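Local coordinates for telomerase reverse transcriptase (Candida tropicalis MYA-3404, PDB 6ZD1), which probably elongates telomeres as a reverse transcriptase, adding simple sequence repeats to chromosome ends by copying a template within its RNA component, at residues M335-M340 / K537-N542; E493-L498 / F506-K511; D314-F319 / L561-K566. All coordinates share one frame; numbering follows the deposited sequence.

Contacts 1 and 2 build one antiparallel four-stranded sheet: 335-340 pairs with the outer strand 539-541, while 493-498 and 506-511 form the hairpin on the other side, and strands 334-339 and 503-508 are neighbours between them. Contact 3 lays helix 309-326 against a turn and the outer strand of a separate three-stranded sheet, at 561-566. Backbone hydrogen bonds define contacts 1 and 2; contact 3 has none across it and relies on apolar side chains. Contacts 2 and 3 are largely buried, contact 1 only partly. Leu563 of contact 3 touches Met335 of contact 1, whereas Phe319 packs on Leu496 of contact 2.

Contact 1: residues M335-M340 / K537-N542; sequences MIKFDM and KTVEIN
Lys337 and Val539 face each other as an antiparallel hydrogen-bonded pair, and their side chains lie alongside, pointing the same way. From CB, chi1 of 80° places CG between the backbone N and the carbonyl carbon; there CG comes to 3.9 Å from Val539 CB. CD carries the extended chain onward, and CE settles 3.6 Å from Val539 CG2. The tip, NZ, donates to the backbone oxygen of Thr552: the aliphatic part packs on valine, and the ammonium has a hydrogen-bond acceptor beyond it. Lys337 N reaches Val539 O at 2.9 Å with an N-H...O angle of 173°, and Val539 N returns a bond to Lys337 O.

The next hydrogen-bonded pair, Met335 and Ile541, repeats the pattern: Met335 N donates to Ile541 O at 2.9 Å, and CG of this selenomethionine touches Ile541 CG1 at 3.7 Å. All four of these residues lie on one face, where Met551 of strand 550-553 covers them. On the opposite face Ile336 CD1 leans across to Thr538 CG2 at 3.5 Å, with Glu540 CB nearby and Leu514 of helix 511-520 over both Ile336 and Glu540; the glutamate tip forms a salt bridge with Lys518. Where the pairing runs out, Asp339 OD1 lies 3.3 Å from Lys537 CB. The strand directions differ by 174°, so the pair is antiparallel; 539-541 is an outermost strand of the four, beside the motif A strand of the reverse transcriptase palm.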
loop_
_atom_site.group_PDB
_atom_site.type_symbol
_atom_site.label_atom_id
_atom_site.label_comp_id
_atom_site.label_asym_id
_atom_site.label_seq_id
_atom_site.Cartn_x
_atom_site.Cartn_y
_atom_site.Cartn_z
HETATM N N MSE A 335 21.974 4.983 23.803
HETATM C CA MSE A 335 21.248 4.407 22.683
HETATM C C MSE A 335 21.830 4.764 21.326
HETATM O O MSE A 335 22.388 5.845 21.126
HETATM C CB MSE A 335 19.777 4.807 22.738
HETATM C CG MSE A 335 19.527 6.292 22.797
HETATM SE SE MSE A 335 17.616 6.636 22.927
HETATM C CE MSE A 335 17.264 5.705 24.599
ATOM N N ILE A 336 21.683 3.822 20.401
ATOM C CA ILE A 336 22.262 3.901 19.066
ATOM C C ILE A 336 21.224 3.395 18.072
ATOM O O ILE A 336 20.571 2.374 18.314
ATOM C CB ILE A 336 23.567 3.081 18.983
ATOM C CG1 ILE A 336 24.098 3.025 17.552
ATOM C CG2 ILE A 336 23.373 1.687 19.568
ATOM C CD1 ILE A 336 24.968 4.197 17.202
ATOM N N LYS A 337 21.029 4.131 16.980
ATOM C CA LYS A 337 20.193 3.676 15.876
ATOM C C LYS A 337 21.032 3.600 14.608
ATOM O O LYS A 337 21.923 4.430 14.390
ATOM C CB LYS A 337 18.975 4.589 15.658
ATOM C CG LYS A 337 19.263 5.867 14.893
ATOM C CD LYS A 337 17.982 6.582 14.513
ATOM C CE LYS A 337 18.275 7.811 13.674
ATOM N NZ LYS A 337 17.027 8.529 13.302
ATOM N N PHE A 338 20.748 2.596 13.782
ATOM C CA PHE A 338 21.495 2.381 12.551
ATOM C C PHE A 338 20.623 1.589 11.586
ATOM O O PHE A 338 19.821 0.756 12.014
ATOM C CB PHE A 338 22.829 1.664 12.818
ATOM C CG PHE A 338 22.695 0.338 13.532
ATOM C CD1 PHE A 338 22.619 0.276 14.918
ATOM C CD2 PHE A 338 22.675 -0.848 12.815
ATOM C CE1 PHE A 338 22.504 -0.945 15.573
ATOM C CE2 PHE A 338 22.563 -2.070 13.463
ATOM C CZ PHE A 338 22.479 -2.117 14.846
ATOM N N ASP A 339 20.742 1.899 10.296
ATOM C CA ASP A 339 19.931 1.277 9.260
ATOM C C ASP A 339 20.815 0.645 8.190
ATOM O O ASP A 339 22.026 0.871 8.132
ATOM C CB ASP A 339 18.971 2.293 8.624
ATOM C CG ASP A 339 19.694 3.438 7.934
ATOM O OD1 ASP A 339 20.692 3.949 8.488
ATOM O OD2 ASP A 339 19.259 3.830 6.831
HETATM N N MSE A 340 20.182 -0.148 7.328
HETATM C CA MSE A 340 20.888 -0.850 6.261
HETATM C C MSE A 340 20.722 -0.166 4.905
HETATM O O MSE A 340 19.647 0.345 4.577
HETATM C CB MSE A 340 20.417 -2.303 6.177
HETATM C CG MSE A 340 20.657 -3.104 7.453
HETATM SE SE MSE A 340 22.511 -3.022 8.058
HETATM C CE MSE A 340 22.402 -4.207 9.602
ATOM N N LYS A 537 24.007 7.684 8.387
ATOM C CA LYS A 537 22.724 7.821 9.065
ATOM C C LYS A 537 22.743 7.298 10.496
ATOM O O LYS A 537 21.733 7.419 11.197
ATOM C CB LYS A 537 21.630 7.110 8.264
ATOM C CG LYS A 537 21.199 7.863 7.015
ATOM C CD LYS A 537 20.783 9.289 7.350
ATOM C CE LYS A 537 20.128 9.974 6.160
ATOM N NZ LYS A 537 21.019 10.008 4.968
ATOM N N THR A 538 23.858 6.724 10.945
ATOM C CA THR A 538 23.978 6.273 12.326
ATOM C C THR A 538 23.881 7.456 13.283
ATOM O O THR A 538 24.523 8.489 13.079
ATOM C CB THR A 538 25.304 5.533 12.514
ATOM O OG1 THR A 538 25.237 4.255 11.867
ATOM C CG2 THR A 538 25.614 5.333 13.981
ATOM N N VAL A 539 23.045 7.316 14.313
ATOM C CA VAL A 539 22.845 8.364 15.308
ATOM C C VAL A 539 23.000 7.756 16.697
ATOM O O VAL A 539 22.445 6.688 16.978
ATOM C CB VAL A 539 21.468 9.039 15.154
ATOM C CG1 VAL A 539 21.245 10.069 16.250
ATOM C CG2 VAL A 539 21.358 9.694 13.786
ATOM N N GLU A 540 23.740 8.442 17.567
ATOM C CA GLU A 540 23.997 7.954 18.914
ATOM C C GLU A 540 23.840 9.097 19.903
ATOM O O GLU A 540 24.432 10.164 19.722
ATOM C CB GLU A 540 25.407 7.357 19.027
ATOM C CG GLU A 540 25.708 6.720 20.377
ATOM C CD GLU A 540 27.184 6.425 20.570
ATOM O OE1 GLU A 540 27.659 6.490 21.726
ATOM O OE2 GLU A 540 27.870 6.136 19.565
ATOM N N ILE A 541 23.041 8.871 20.947
ATOM C CA ILE A 541 22.922 9.804 22.059
ATOM C C ILE A 541 22.970 9.011 23.357
ATOM O O ILE A 541 22.687 7.811 23.390
ATOM C CB ILE A 541 21.640 10.669 21.997
ATOM C CG1 ILE A 541 20.386 9.799 22.003
ATOM C CG2 ILE A 541 21.659 11.571 20.772
ATOM C CD1 ILE A 541 19.112 10.609 22.010
ATOM N N ASN A 542 23.373 9.692 24.430
ATOM C CA ASN A 542 23.503 9.067 25.740
ATOM C C ASN A 542 22.857 9.842 26.878
ATOM O O ASN A 542 22.593 9.243 27.926
ATOM C CB ASN A 542 24.985 8.836 26.079
ATOM C CG ASN A 542 25.815 10.105 26.004
ATOM O OD1 ASN A 542 25.314 11.211 26.212
ATOM N ND2 ASN A 542 27.098 9.946 25.708
#

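Contact 2: residues E493-L498 / F506-K511; sequences EDNLLL and FITSNK
Asp494 meets Ser509 where the hairpin strands open out: Asp494 O accepts the Ser509 N-H at 3.1 Å, with an angle of 167° at the hydrogen, and Asp494 OD1 lies 3.1 Å from Ser509 OG. Thr508, just before, takes Asn510 N on its OG1 in an ST turn, and Asn510 in turn N-caps helix 511-520 through OD1 to Asp512 N.

Asn495 is opposite Thr508 in a non-hydrogen-bonded pair. Its CB meets Thr508 OG1 at 3.5 Å and, about a right angle away, Phe506 CE1 at 3.6 Å. Leu496 forms both backbone bonds with Ile507, N to O at 2.7 Å and O from N at 2.9 Å. That same Leu496 O approaches the Phe506 ring obliquely, 3.2 Å from CD1; CG of Phe506, anti to its backbone N (chi1 172°), starts the ring off beside the facing strand.

Leu497 crosses Phe506 at about a right angle, its CD1 3.8 Å from Phe506 CB and its CB at the ring edge. Leu488 and Val517 also touch the Phe506 side chain. With strand directions 175° apart and only a short turn between, this is the beta hairpin that carries motif C of reverse transcriptase palms.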
loop_
_atom_site.group_PDB
_atom_site.type_symbol
_atom_site.label_atom_id
_atom_site.label_comp_id
_atom_site.label_asym_id
_atom_site.label_seq_id
_atom_site.Cartn_x
_atom_site.Cartn_y
_atom_site.Cartn_z
ATOM N N GLU A 493 18.179 -7.615 31.308
ATOM C CA GLU A 493 17.813 -6.615 32.302
ATOM C C GLU A 493 18.505 -5.275 32.085
ATOM O O GLU A 493 18.080 -4.279 32.679
ATOM C CB GLU A 493 18.141 -7.136 33.702
ATOM C CG GLU A 493 17.424 -8.421 34.075
ATOM C CD GLU A 493 17.768 -8.882 35.475
ATOM O OE1 GLU A 493 18.769 -8.384 36.035
ATOM O OE2 GLU A 493 17.037 -9.738 36.016
ATOM N N ASP A 494 19.553 -5.222 31.260
ATOM C CA ASP A 494 20.383 -4.033 31.130
ATOM C C ASP A 494 20.466 -3.467 29.721
ATOM O O ASP A 494 20.931 -2.332 29.566
ATOM C CB ASP A 494 21.813 -4.326 31.617
ATOM C CG ASP A 494 21.934 -4.278 33.130
ATOM O OD1 ASP A 494 22.055 -3.166 33.686
ATOM O OD2 ASP A 494 21.893 -5.354 33.764
ATOM N N ASN A 495 20.055 -4.211 28.696
ATOM C CA ASN A 495 20.160 -3.728 27.328
ATOM C C ASN A 495 19.032 -4.310 26.489
ATOM O O ASN A 495 18.493 -5.377 26.795
ATOM C CB ASN A 495 21.521 -4.068 26.716
ATOM C CG ASN A 495 22.001 -5.443 27.103
ATOM O OD1 ASN A 495 22.852 -5.590 27.978
ATOM N ND2 ASN A 495 21.451 -6.464 26.457
ATOM N N LEU A 496 18.677 -3.585 25.428
ATOM C CA LEU A 496 17.536 -3.921 24.589
ATOM C C LEU A 496 17.859 -3.614 23.134
ATOM O O LEU A 496 18.243 -2.489 22.808
ATOM C CB LEU A 496 16.294 -3.138 25.023
ATOM C CG LEU A 496 15.115 -3.181 24.053
ATOM C CD1 LEU A 496 14.489 -4.563 24.057
ATOM C CD2 LEU A 496 14.086 -2.108 24.390
ATOM N N LEU A 497 17.707 -4.615 22.268
ATOM C CA LEU A 497 17.877 -4.462 20.829
ATOM C C LEU A 497 16.561 -4.757 20.124
ATOM O O LEU A 497 15.889 -5.746 20.435
ATOM C CB LEU A 497 18.973 -5.392 20.293
ATOM C CG LEU A 497 19.272 -5.335 18.792
ATOM C CD1 LEU A 497 19.891 -3.995 18.414
ATOM C CD2 LEU A 497 20.171 -6.488 18.365
ATOM N N LEU A 498 16.206 -3.904 19.165
ATOM C CA LEU A 498 14.962 -4.011 18.416
ATOM C C LEU A 498 15.253 -3.841 16.932
ATOM O O LEU A 498 16.147 -3.074 16.549
ATOM C CB LEU A 498 13.939 -2.967 18.863
ATOM C CG LEU A 498 13.448 -3.033 20.306
ATOM C CD1 LEU A 498 12.472 -1.902 20.548
ATOM C CD2 LEU A 498 12.798 -4.376 20.578
ATOM N N PHE A 506 19.208 0.298 19.692
ATOM C CA PHE A 506 19.776 -0.442 20.810
ATOM C C PHE A 506 19.930 0.503 21.988
ATOM O O PHE A 506 20.640 1.507 21.890
ATOM C CB PHE A 506 21.124 -1.060 20.435
ATOM C CG PHE A 506 21.845 -1.669 21.596
ATOM C CD1 PHE A 506 21.397 -2.854 22.156
ATOM C CD2 PHE A 506 22.963 -1.054 22.137
ATOM C CE1 PHE A 506 22.055 -3.421 23.231
ATOM C CE2 PHE A 506 23.627 -1.616 23.213
ATOM C CZ PHE A 506 23.172 -2.801 23.762
ATOM N N ILE A 507 19.276 0.176 23.097
ATOM C CA ILE A 507 19.295 0.986 24.307
ATOM C C ILE A 507 19.942 0.163 25.409
ATOM O O ILE A 507 19.629 -1.021 25.570
ATOM C CB ILE A 507 17.880 1.432 24.713
ATOM C CG1 ILE A 507 17.189 2.134 23.541
ATOM C CG2 ILE A 507 17.935 2.355 25.922
ATOM C CD1 ILE A 507 15.734 2.449 23.794
ATOM N N THR A 508 20.854 0.783 26.150
ATOM C CA THR A 508 21.584 0.070 27.184
ATOM C C THR A 508 21.991 1.043 28.280
ATOM O O THR A 508 22.143 2.244 28.043
ATOM C CB THR A 508 22.816 -0.630 26.600
ATOM O OG1 THR A 508 23.491 -1.368 27.627
ATOM C CG2 THR A 508 23.770 0.394 25.999
ATOM N N SER A 509 22.141 0.509 29.491
ATOM C CA SER A 509 22.795 1.220 30.580
ATOM C C SER A 509 24.273 0.887 30.675
ATOM O O SER A 509 25.022 1.620 31.330
ATOM C CB SER A 509 22.115 0.905 31.916
ATOM O OG SER A 509 22.256 -0.466 32.245
ATOM N N ASN A 510 24.699 -0.209 30.051
ATOM C CA ASN A 510 26.087 -0.655 30.085
ATOM C C ASN A 510 26.842 -0.000 28.933
ATOM O O ASN A 510 26.671 -0.383 27.770
ATOM C CB ASN A 510 26.159 -2.177 29.998
ATOM C CG ASN A 510 27.502 -2.725 30.431
ATOM O OD1 ASN A 510 28.526 -2.050 30.329
ATOM N ND2 ASN A 510 27.505 -3.959 30.921
ATOM N N LYS A 511 27.675 0.992 29.255
ATOM C CA LYS A 511 28.460 1.675 28.235
ATOM C C LYS A 511 29.474 0.750 27.572
ATOM O O LYS A 511 29.956 1.063 26.478
ATOM C CB LYS A 511 29.175 2.881 28.854
ATOM C CG LYS A 511 29.517 3.991 27.871
ATOM C CD LYS A 511 30.190 5.167 28.569
ATOM C CE LYS A 511 30.300 6.372 27.642
ATOM N NZ LYS A 511 30.959 6.033 26.346
#

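Contact 3: residues D314-F319 / L561-K566; sequences DRILTF and LTLDVK
Ile316 and Val565 form the tight centre of this helix-to-strand contact, their side chains crossing at about a right angle with CG2 of Ile316 3.8 Å from CG2 of Val565. Both residues direct CB at the other segment. With chi1 of -64°, CG1 of Ile316 is anti to the carbonyl carbon and CG2 is left anti to the backbone N, on the side that meets the valine. The same CG2 also lies 4.2 Å from Leu563 CD2. Leu563 has left-handed backbone angles (phi 58°, psi 38°) and presents its branched end to the helix: CD1 comes to 3.9 Å from Phe319 CD2, approaching the ring obliquely. Leucine and phenylalanine are both buried, and Leu333 packs on that leucine as well.

Toward solvent fewer groups take part. Leu317, only partly buried, reaches over with a single methyl, CD2, 4.1 Å from Val565 CG2 and 4.0 Å from Leu563 O. On the far side of the helix Thr318 is exposed and makes its bond within its own helix: OG1 donates to Asp314 O at 2.9 Å, while Thr318 N approaches that oxygen from the opposite face of the carbonyl plane. Across the way Asp564 points its CB away from the helix between two residues that point toward it.

Strand 565-567 is an outer strand of the three-stranded sheet formed with 550-553 and 556-559, which probably corresponds to the primer-grip region of reverse transcriptases. No hydrogen bond crosses between the two segments, and each close side-chain pair is carbon to carbon; the chemistry therefore implies that burial of branched aliphatic and aromatic surface, rather than directional bonding, holds helix 309-326 to this turn and strand.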
loop_
_atom_site.group_PDB
_atom_site.type_symbol
_atom_site.label_atom_id
_atom_site.label_comp_id
_atom_site.label_asym_id
_atom_site.label_seq_id
_atom_site.Cartn_x
_atom_site.Cartn_y
_atom_site.Cartn_z
ATOM N N ASP A 314 6.180 -0.404 22.559
ATOM C CA ASP A 314 5.812 -1.190 23.729
ATOM C C ASP A 314 7.019 -1.894 24.331
ATOM O O ASP A 314 7.130 -2.002 25.559
ATOM C CB ASP A 314 4.726 -2.200 23.360
ATOM C CG ASP A 314 3.336 -1.604 23.425
ATOM O OD1 ASP A 314 2.712 -1.666 24.505
ATOM O OD2 ASP A 314 2.878 -1.053 22.403
ATOM N N ARG A 315 7.925 -2.397 23.491
ATOM C CA ARG A 315 9.112 -3.053 24.030
ATOM C C ARG A 315 10.016 -2.059 24.754
ATOM O O ARG A 315 10.691 -2.430 25.722
ATOM C CB ARG A 315 9.870 -3.770 22.910
ATOM C CG ARG A 315 9.102 -4.933 22.283
ATOM C CD ARG A 315 9.338 -6.260 22.999
ATOM N NE ARG A 315 10.478 -6.987 22.446
ATOM C CZ ARG A 315 11.644 -7.136 23.066
ATOM N NH1 ARG A 315 11.828 -6.615 24.273
ATOM N NH2 ARG A 315 12.626 -7.811 22.483
ATOM N N ILE A 316 10.021 -0.795 24.321
ATOM C CA ILE A 316 10.769 0.243 25.025
ATOM C C ILE A 316 10.054 0.654 26.308
ATOM O O ILE A 316 10.687 0.836 27.355
ATOM C CB ILE A 316 11.009 1.446 24.094
ATOM C CG1 ILE A 316 11.890 1.033 22.920
ATOM C CG2 ILE A 316 11.657 2.596 24.846
ATOM C CD1 ILE A 316 12.004 2.091 21.851
ATOM N N LEU A 317 8.730 0.817 26.246
ATOM C CA LEU A 317 7.962 1.156 27.441
ATOM C C LEU A 317 8.043 0.052 28.487
ATOM O O LEU A 317 8.108 0.331 29.690
ATOM C CB LEU A 317 6.508 1.437 27.070
ATOM C CG LEU A 317 6.265 2.704 26.251
ATOM C CD1 LEU A 317 4.778 2.909 26.033
ATOM C CD2 LEU A 317 6.881 3.915 26.933
ATOM N N THR A 318 8.012 -1.209 28.052
ATOM C CA THR A 318 8.240 -2.309 28.983
ATOM C C THR A 318 9.675 -2.296 29.498
ATOM O O THR A 318 9.919 -2.549 30.684
ATOM C CB THR A 318 7.908 -3.642 28.308
ATOM O OG1 THR A 318 6.535 -3.632 27.895
ATOM C CG2 THR A 318 8.132 -4.808 29.262
ATOM N N PHE A 319 10.635 -1.979 28.623
ATOM C CA PHE A 319 12.020 -1.829 29.058
ATOM C C PHE A 319 12.145 -0.720 30.095
ATOM O O PHE A 319 12.821 -0.886 31.117
ATOM C CB PHE A 319 12.908 -1.548 27.842
ATOM C CG PHE A 319 14.382 -1.505 28.145
ATOM C CD1 PHE A 319 15.075 -2.662 28.469
ATOM C CD2 PHE A 319 15.082 -0.309 28.061
ATOM C CE1 PHE A 319 16.434 -2.623 28.734
ATOM C CE2 PHE A 319 16.440 -0.261 28.324
ATOM C CZ PHE A 319 17.118 -1.420 28.660
ATOM N N LEU A 561 16.573 10.332 28.110
ATOM C CA LEU A 561 16.691 10.551 29.544
ATOM C C LEU A 561 15.565 9.900 30.334
ATOM O O LEU A 561 15.801 9.368 31.422
ATOM C CB LEU A 561 16.724 12.050 29.836
ATOM C CG LEU A 561 17.400 12.444 31.143
ATOM C CD1 LEU A 561 18.840 11.962 31.149
ATOM C CD2 LEU A 561 17.335 13.948 31.318
ATOM N N THR A 562 14.336 9.959 29.822
ATOM C CA THR A 562 13.180 9.412 30.514
ATOM C C THR A 562 12.526 8.246 29.785
ATOM O O THR A 562 11.573 7.664 30.319
ATOM C CB THR A 562 12.134 10.510 30.741
ATOM O OG1 THR A 562 11.684 11.009 29.476
ATOM C CG2 THR A 562 12.735 11.656 31.541
ATOM N N LEU A 563 13.007 7.887 28.592
ATOM C CA LEU A 563 12.410 6.824 27.779
ATOM C C LEU A 563 10.943 7.122 27.471
ATOM O O LEU A 563 10.091 6.231 27.468
ATOM C CB LEU A 563 12.577 5.446 28.429
ATOM C CG LEU A 563 13.966 4.809 28.284
ATOM C CD1 LEU A 563 13.942 3.344 28.697
ATOM C CD2 LEU A 563 14.496 4.954 26.866
ATOM N N ASP A 564 10.645 8.396 27.232
ATOM C CA ASP A 564 9.347 8.794 26.706
ATOM C C ASP A 564 9.290 8.479 25.214
ATOM O O ASP A 564 10.222 8.797 24.473
ATOM C CB ASP A 564 9.119 10.284 26.946
ATOM C CG ASP A 564 7.748 10.745 26.498
ATOM O OD1 ASP A 564 6.787 10.614 27.288
ATOM O OD2 ASP A 564 7.629 11.238 25.357
ATOM N N VAL A 565 8.203 7.847 24.778
ATOM C CA VAL A 565 8.015 7.446 23.385
ATOM C C VAL A 565 6.719 8.082 22.892
ATOM O O VAL A 565 5.628 7.689 23.322
ATOM C CB VAL A 565 7.967 5.921 23.230
ATOM C CG1 VAL A 565 7.779 5.540 21.768
ATOM C CG2 VAL A 565 9.223 5.277 23.798
ATOM N N LYS A 566 6.832 9.052 21.986
ATOM C CA LYS A 566 5.681 9.757 21.435
ATOM C C LYS A 566 5.675 9.630 19.916
ATOM O O LYS A 566 6.720 9.754 19.269
ATOM C CB LYS A 566 5.698 11.239 21.845
ATOM C CG LYS A 566 4.337 11.933 21.800
ATOM C CD LYS A 566 4.140 12.732 20.516
ATOM C CE LYS A 566 2.754 13.374 20.456
ATOM N NZ LYS A 566 1.659 12.356 20.447
#